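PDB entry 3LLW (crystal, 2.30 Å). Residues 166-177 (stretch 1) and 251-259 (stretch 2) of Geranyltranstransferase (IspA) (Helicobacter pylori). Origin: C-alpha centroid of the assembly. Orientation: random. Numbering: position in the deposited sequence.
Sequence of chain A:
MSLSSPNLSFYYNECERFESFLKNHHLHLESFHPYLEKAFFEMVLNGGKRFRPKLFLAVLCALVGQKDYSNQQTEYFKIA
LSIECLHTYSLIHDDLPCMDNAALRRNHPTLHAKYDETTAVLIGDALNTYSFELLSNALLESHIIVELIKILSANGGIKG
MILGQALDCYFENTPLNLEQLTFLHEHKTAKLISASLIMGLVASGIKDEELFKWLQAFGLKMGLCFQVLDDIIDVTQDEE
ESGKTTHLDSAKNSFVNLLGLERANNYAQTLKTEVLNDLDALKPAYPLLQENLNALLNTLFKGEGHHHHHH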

ATOM      1  N   ALA A 166     -12.013  -8.503  -6.702  1.00 36.39           N
ATOM      2  CA  ALA A 166     -13.238  -7.786  -7.052  1.00 35.70           C
ATOM      3  C   ALA A 166     -14.185  -8.635  -7.904  1.00 44.42           C
ATOM      4  O   ALA A 166     -15.406  -8.695  -7.610  1.00 38.24           O
ATOM      5  CB  ALA A 166     -12.939  -6.451  -7.701  1.00 33.94           C
ATOM      6  N   LEU A 167     -13.630  -9.322  -8.907  1.00 38.02           N
ATOM      7  CA  LEU A 167     -14.412 -10.296  -9.685  1.00 37.85           C
ATOM      8  C   LEU A 167     -14.967 -11.416  -8.820  1.00 27.36           C
ATOM      9  O   LEU A 167     -16.114 -11.799  -8.988  1.00 37.88           O
ATOM     10  CB  LEU A 167     -13.595 -10.922 -10.817  1.00 22.79           C
ATOM     11  CG  LEU A 167     -12.960  -9.960 -11.831  1.00 42.58           C
ATOM     12  CD1 LEU A 167     -11.839 -10.651 -12.633  1.00 28.73           C
ATOM     13  CD2 LEU A 167     -13.995  -9.351 -12.737  1.00 36.44           C
ATOM     14  N   ASP A 168     -14.140 -11.971  -7.939  1.00 30.99           N
ATOM     15  CA  ASP A 168     -14.573 -13.089  -7.105  1.00 40.81           C
ATOM     16  C   ASP A 168     -15.753 -12.734  -6.203  1.00 40.06           C
ATOM     17  O   ASP A 168     -16.675 -13.528  -6.061  1.00 46.66           O
ATOM     18  CB  ASP A 168     -13.429 -13.638  -6.255  1.00 45.00           C
ATOM     19  CG  ASP A 168     -13.735 -15.027  -5.690  1.00 46.78           C
ATOM     20  OD1 ASP A 168     -14.559 -15.758  -6.281  1.00 50.37           O
ATOM     21  OD2 ASP A 168     -13.145 -15.394  -4.658  1.00 56.47           O
ATOM     22  N   CYS A 169     -15.716 -11.541  -5.613  1.00 41.57           N
ATOM     23  CA  CYS A 169     -16.807 -11.051  -4.762  1.00 47.41           C
ATOM     24  C   CYS A 169     -18.031 -10.691  -5.559  1.00 45.04           C
ATOM     25  O   CYS A 169     -19.155 -10.999  -5.147  1.00 37.40           O
ATOM     26  CB  CYS A 169     -16.374  -9.831  -3.946  1.00 44.34           C
ATOM     27  SG  CYS A 169     -15.071 -10.243  -2.803  1.00 61.04           S
ATOM     28  N   TYR A 170     -17.810 -10.032  -6.696  1.00 39.81           N
ATOM     29  CA  TYR A 170     -18.918  -9.527  -7.495  1.00 40.25           C
ATOM     30  C   TYR A 170     -19.736 -10.660  -8.101  1.00 44.97           C
ATOM     31  O   TYR A 170     -20.972 -10.598  -8.106  1.00 48.93           O
ATOM     32  CB  TYR A 170     -18.454  -8.544  -8.585  1.00 42.51           C
ATOM     33  CG  TYR A 170     -19.611  -7.812  -9.206  1.00 40.17           C
ATOM     34  CD1 TYR A 170     -20.087  -6.624  -8.648  1.00 43.05           C
ATOM     35  CD2 TYR A 170     -20.269  -8.335 -10.325  1.00 35.58           C
ATOM     36  CE1 TYR A 170     -21.184  -5.972  -9.197  1.00 41.74           C
ATOM     37  CE2 TYR A 170     -21.363  -7.705 -10.871  1.00 31.89           C
ATOM     38  CZ  TYR A 170     -21.812  -6.518 -10.309  1.00 41.64           C
ATOM     39  OH  TYR A 170     -22.893  -5.886 -10.868  1.00 52.30           O
ATOM     40  N   PHE A 171     -19.051 -11.693  -8.589  1.00 40.52           N
ATOM     41  CA  PHE A 171     -19.716 -12.809  -9.250  1.00 45.58           C
ATOM     42  C   PHE A 171     -19.845 -14.032  -8.369  1.00 46.93           C
ATOM     43  O   PHE A 171     -19.806 -15.155  -8.860  1.00 54.30           O
ATOM     44  CB  PHE A 171     -18.989 -13.166 -10.553  1.00 39.34           C
ATOM     45  CG  PHE A 171     -19.003 -12.057 -11.564  1.00 46.65           C
ATOM     46  CD1 PHE A 171     -20.138 -11.813 -12.329  1.00 36.69           C
ATOM     47  CD2 PHE A 171     -17.889 -11.252 -11.743  1.00 40.46           C
ATOM     48  CE1 PHE A 171     -20.162 -10.791 -13.247  1.00 36.87           C
ATOM     49  CE2 PHE A 171     -17.905 -10.215 -12.661  1.00 41.88           C
ATOM     50  CZ  PHE A 171     -19.027  -9.988 -13.419  1.00 40.18           C
ATOM     51  N   GLU A 172     -20.031 -13.806  -7.077  1.00 56.10           N
ATOM     52  CA  GLU A 172     -20.116 -14.879  -6.092  1.00 66.12           C
ATOM     53  C   GLU A 172     -21.121 -15.995  -6.439  1.00 65.91           C
ATOM     54  O   GLU A 172     -20.778 -17.186  -6.413  1.00 69.54           O
ATOM     55  CB  GLU A 172     -20.387 -14.304  -4.695  1.00 68.12           C
ATOM     56  CG  GLU A 172     -19.992 -15.246  -3.550  1.00 84.05           C
ATOM     57  CD  GLU A 172     -18.563 -15.779  -3.680  1.00 91.80           C
ATOM     58  OE1 GLU A 172     -17.607 -15.007  -3.429  1.00 99.06           O
ATOM     59  OE2 GLU A 172     -18.401 -16.970  -4.025  1.00 86.62           O
ATOM     60  N   ASN A 173     -22.339 -15.608  -6.800  1.00 61.45           N
ATOM     61  CA  ASN A 173     -23.378 -16.588  -7.093  1.00 64.92           C
ATOM     62  C   ASN A 173     -23.676 -16.732  -8.596  1.00 60.30           C
ATOM     63  O   ASN A 173     -24.803 -17.023  -8.986  1.00 56.65           O
ATOM     64  CB  ASN A 173     -24.651 -16.220  -6.324  1.00 70.22           C
ATOM     65  CG  ASN A 173     -25.448 -17.440  -5.902  1.00 83.94           C
ATOM     66  OD1 ASN A 173     -26.424 -17.821  -6.557  1.00 84.70           O
ATOM     67  ND2 ASN A 173     -25.028 -18.067  -4.808  1.00 92.23           N
ATOM     68  N   THR A 174     -22.657 -16.546  -9.429  1.00 51.15           N
ATOM     69  CA  THR A 174     -22.843 -16.442 -10.869  1.00 44.24           C
ATOM     70  C   THR A 174     -21.872 -17.361 -11.603  1.00 41.94           C
ATOM     71  O   THR A 174     -20.663 -17.276 -11.382  1.00 43.61           O
ATOM     72  CB  THR A 174     -22.691 -14.965 -11.333  1.00 48.53           C
ATOM     73  OG1 THR A 174     -23.881 -14.246 -10.985  1.00 50.68           O
ATOM     74  CG2 THR A 174     -22.454 -14.842 -12.855  1.00 42.90           C
ATOM     75  N   PRO A 175     -22.397 -18.251 -12.472  1.00 33.38           N
ATOM     76  CA  PRO A 175     -21.546 -19.118 -13.258  1.00 41.63           C
ATOM     77  C   PRO A 175     -20.716 -18.298 -14.246  1.00 35.91           C
ATOM     78  O   PRO A 175     -21.228 -17.383 -14.886  1.00 36.49           O
ATOM     79  CB  PRO A 175     -22.548 -19.995 -14.015  1.00 42.26           C
ATOM     80  CG  PRO A 175     -23.785 -19.204 -14.046  1.00 35.04           C
ATOM     81  CD  PRO A 175     -23.816 -18.475 -12.768  1.00 38.76           C
ATOM     82  N   LEU A 176     -19.432 -18.605 -14.313  1.00 41.67           N
ATOM     83  CA  LEU A 176     -18.516 -17.946 -15.236  1.00 42.82           C
ATOM     84  C   LEU A 176     -18.099 -18.944 -16.311  1.00 42.67           C
ATOM     85  O   LEU A 176     -18.051 -20.139 -16.047  1.00 45.42           O
ATOM     86  CB  LEU A 176     -17.290 -17.448 -14.470  1.00 35.59           C
ATOM     87  CG  LEU A 176     -17.517 -16.361 -13.412  1.00 37.73           C
ATOM     88  CD1 LEU A 176     -16.257 -16.143 -12.639  1.00 38.78           C
ATOM     89  CD2 LEU A 176     -18.012 -15.046 -13.992  1.00 35.50           C
ATOM     90  N   ASN A 177     -17.810 -18.468 -17.526  1.00 48.01           N
ATOM     91  CA  ASN A 177     -17.251 -19.355 -18.538  1.00 44.92           C
ATOM     92  C   ASN A 177     -15.793 -19.651 -18.209  1.00 43.17           C
ATOM     93  O   ASN A 177     -15.236 -19.044 -17.292  1.00 42.91           O
ATOM     94  CB  ASN A 177     -17.451 -18.836 -19.980  1.00 44.53           C
ATOM     95  CG  ASN A 177     -16.674 -17.551 -20.295  1.00 41.20           C
ATOM     96  OD1 ASN A 177     -15.525 -17.377 -19.907  1.00 41.51           O
ATOM     97  ND2 ASN A 177     -17.302 -16.664 -21.055  1.00 37.81           N
ATOM     98  N   ALA A 251     -21.023 -23.548  -5.020  1.00101.81           N
ATOM     99  CA  ALA A 251     -21.446 -22.221  -4.576  1.00103.24           C
ATOM    100  C   ALA A 251     -20.465 -21.114  -4.998  1.00101.76           C
ATOM    101  O   ALA A 251     -20.883 -20.021  -5.395  1.00103.73           O
ATOM    102  CB  ALA A 251     -21.661 -22.210  -3.058  1.00102.05           C
ATOM    103  N   LYS A 252     -19.167 -21.416  -4.915  1.00 95.28           N
ATOM    104  CA  LYS A 252     -18.091 -20.476  -5.240  1.00 87.05           C
ATOM    105  C   LYS A 252     -17.782 -20.473  -6.754  1.00 78.59           C
ATOM    106  O   LYS A 252     -18.326 -21.291  -7.504  1.00 75.97           O
ATOM    107  CB  LYS A 252     -16.846 -20.862  -4.427  1.00 90.58           C
ATOM    108  CG  LYS A 252     -15.867 -19.726  -4.125  1.00 96.34           C
ATOM    109  CD  LYS A 252     -14.683 -20.221  -3.298  1.00 94.71           C
ATOM    110  CE  LYS A 252     -13.586 -19.163  -3.196  1.00 98.89           C
ATOM    111  NZ  LYS A 252     -12.772 -19.055  -4.443  1.00 93.72           N
ATOM    112  N   ASN A 253     -16.937 -19.537  -7.199  1.00 66.91           N
ATOM    113  CA  ASN A 253     -16.419 -19.511  -8.572  1.00 59.02           C
ATOM    114  C   ASN A 253     -15.274 -20.501  -8.698  1.00 55.11           C
ATOM    115  O   ASN A 253     -14.111 -20.138  -8.524  1.00 58.47           O
ATOM    116  CB  ASN A 253     -15.863 -18.137  -8.936  1.00 47.39           C
ATOM    117  CG  ASN A 253     -16.915 -17.062  -9.001  1.00 48.01           C
ATOM    118  OD1 ASN A 253     -16.786 -16.040  -8.331  1.00 39.04           O
ATOM    119  ND2 ASN A 253     -17.939 -17.254  -9.838  1.00 35.89           N
ATOM    120  N   SER A 254     -15.594 -21.750  -8.995  1.00 53.47           N
ATOM    121  CA  SER A 254     -14.579 -22.780  -8.960  1.00 50.05           C
ATOM    122  C   SER A 254     -14.622 -23.701 -10.175  1.00 45.96           C
ATOM    123  O   SER A 254     -15.632 -23.794 -10.867  1.00 48.46           O
ATOM    124  CB  SER A 254     -14.672 -23.558  -7.639  1.00 44.23           C
ATOM    125  OG  SER A 254     -15.118 -24.881  -7.820  1.00 50.95           O
ATOM    126  N   PHE A 255     -13.507 -24.377 -10.430  1.00 50.68           N
ATOM    127  CA  PHE A 255     -13.411 -25.296 -11.555  1.00 51.73           C
ATOM    128  C   PHE A 255     -14.212 -26.579 -11.363  1.00 49.75           C
ATOM    129  O   PHE A 255     -14.565 -27.234 -12.333  1.00 49.50           O
ATOM    130  CB  PHE A 255     -11.955 -25.613 -11.855  1.00 52.48           C
ATOM    131  CG  PHE A 255     -11.255 -24.524 -12.589  1.00 53.46           C
ATOM    132  CD1 PHE A 255     -11.403 -24.394 -13.964  1.00 48.60           C
ATOM    133  CD2 PHE A 255     -10.462 -23.616 -11.910  1.00 56.88           C
ATOM    134  CE1 PHE A 255     -10.765 -23.371 -14.646  1.00 52.74           C
ATOM    135  CE2 PHE A 255      -9.813 -22.596 -12.595  1.00 59.82           C
ATOM    136  CZ  PHE A 255      -9.969 -22.479 -13.959  1.00 44.42           C
ATOM    137  N   VAL A 256     -14.503 -26.932 -10.115  1.00 49.25           N
ATOM    138  CA  VAL A 256     -15.399 -28.048  -9.841  1.00 51.45           C
ATOM    139  C   VAL A 256     -16.834 -27.727 -10.300  1.00 50.48           C
ATOM    140  O   VAL A 256     -17.539 -28.601 -10.792  1.00 57.79           O
ATOM    141  CB  VAL A 256     -15.328 -28.504  -8.353  1.00 55.23           C
ATOM    142  CG1 VAL A 256     -16.265 -29.693  -8.085  1.00 49.79           C
ATOM    143  CG2 VAL A 256     -13.869 -28.866  -7.972  1.00 42.39           C
ATOM    144  N   ASN A 257     -17.247 -26.471 -10.182  1.00 46.13           N
ATOM    145  CA  ASN A 257     -18.564 -26.065 -10.669  1.00 52.75           C
ATOM    146  C   ASN A 257     -18.631 -25.984 -12.183  1.00 53.59           C
ATOM    147  O   ASN A 257     -19.607 -26.436 -12.785  1.00 52.55           O
ATOM    148  CB  ASN A 257     -18.998 -24.735 -10.056  1.00 51.78           C
ATOM    149  CG  ASN A 257     -19.369 -24.869  -8.601  1.00 58.25           C
ATOM    150  OD1 ASN A 257     -19.536 -25.977  -8.099  1.00 63.78           O
ATOM    151  ND2 ASN A 257     -19.500 -23.740  -7.913  1.00 62.80           N
ATOM    152  N   LEU A 258     -17.596 -25.405 -12.791  1.00 52.29           N
ATOM    153  CA  LEU A 258     -17.534 -25.295 -14.239  1.00 50.22           C
ATOM    154  C   LEU A 258     -17.384 -26.671 -14.891  1.00 51.64           C
ATOM    155  O   LEU A 258     -18.125 -26.998 -15.810  1.00 50.68           O
ATOM    156  CB  LEU A 258     -16.393 -24.369 -14.666  1.00 49.25           C
ATOM    157  CG  LEU A 258     -16.161 -24.198 -16.173  1.00 45.42           C
ATOM    158  CD1 LEU A 258     -17.234 -23.376 -16.860  1.00 37.05           C
ATOM    159  CD2 LEU A 258     -14.828 -23.566 -16.397  1.00 52.20           C
ATOM    160  N   LEU A 259     -16.453 -27.481 -14.389  1.00 50.56           N
ATOM    161  CA  LEU A 259     -16.086 -28.722 -15.073  1.00 52.17           C
ATOM    162  C   LEU A 259     -16.703 -29.998 -14.501  1.00 56.35           C
ATOM    163  O   LEU A 259     -16.802 -30.993 -15.217  1.00 55.68           O
ATOM    164  CB  LEU A 259     -14.560 -28.871 -15.168  1.00 48.27           C
ATOM    165  CG  LEU A 259     -13.769 -27.735 -15.830  1.00 48.12           C
ATOM    166  CD1 LEU A 259     -12.277 -27.946 -15.651  1.00 51.59           C
ATOM    167  CD2 LEU A 259     -14.097 -27.621 -17.300  1.00 55.69           C
TER

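What does the last helical turn of stretch 1 offer to the other stretch? A166 lies out of reach, and C169 and Y170 turn their CA-to-CB bonds away, so the helix engages mainly through D168. Its CA-to-CB bond points sideways, but the carboxylate swings nearer to stretch 2, where D168 OD2 forms a long salt bridge with K252 NZ at 3.7 Å. K252 reaches it with an extended chain that bends only at its last torsion, chi4 being m; the lysine is poorly ordered. The other carboxylate oxygen fares less well: D168 OD1 sits 3.0 Å from N253 OD1 as the amide is modelled, and since both are acceptors, this is proximity without a hydrogen bond.

How does the end of the helix receive N253? F171 is the first residue to leave helical phi/psi, and it begins a type I beta turn that runs to T174. The turn carries its own backbone bond, from T174 N to F171 O at 3.2 Å, and the same carbonyl accepts from across the contact: N253 ND2 donates a hydrogen bond to F171 O at 3.0 Å, with an N-H...acceptor angle of 143°. N253 points its CA-to-CB bond toward stretch 1, is buried, and has more area covered by the other stretch than any other residue here.

What happens at E172, where the backbones come close? Its CA lies 6.0 Å from the CA of K252, yet no backbone pairing follows. E172 O and A251 O stand 3.0 Å apart, two acceptors that cannot bond to each other directly. The side chain starts away from stretch 2 and then doubles back through a p chi2, bringing E172 OE2 to 3.7 Å from K252 CG. This approach is to the aliphatic base of the lysine, whose amine pairs with D168.

Where does the turn lead as it closes? T174 points its CA-to-CB bond away, but its carbonyl faces inward, with T174 O 3.1 Å from N253 ND2. The amide nitrogen thus lies close to carbonyls from both ends of the turn. P175 makes no contact, and the chain continues in an extended conformation to L176.

How do the final residues meet the helix of stretch 2? L176 points its CA-to-CB bond toward the other stretch and packs its methyl against the amide, L176 CD1 lying 3.5 Å from N253 ND2, while its carbonyl meets a leucine: L176 O is 3.4 Å from L258 CD1. L258, in turn, points its CA-to-CB bond toward stretch 1. N177 adds only a backbone brush, N177 C to L258 CD1 at 4.2 Å; its CA-to-CB bond points away, and its side chain caps a backbone N just past the stretch. At this end the contact is made by a leucine methyl, L258 CD1, lying against the backbone of L176 and N177.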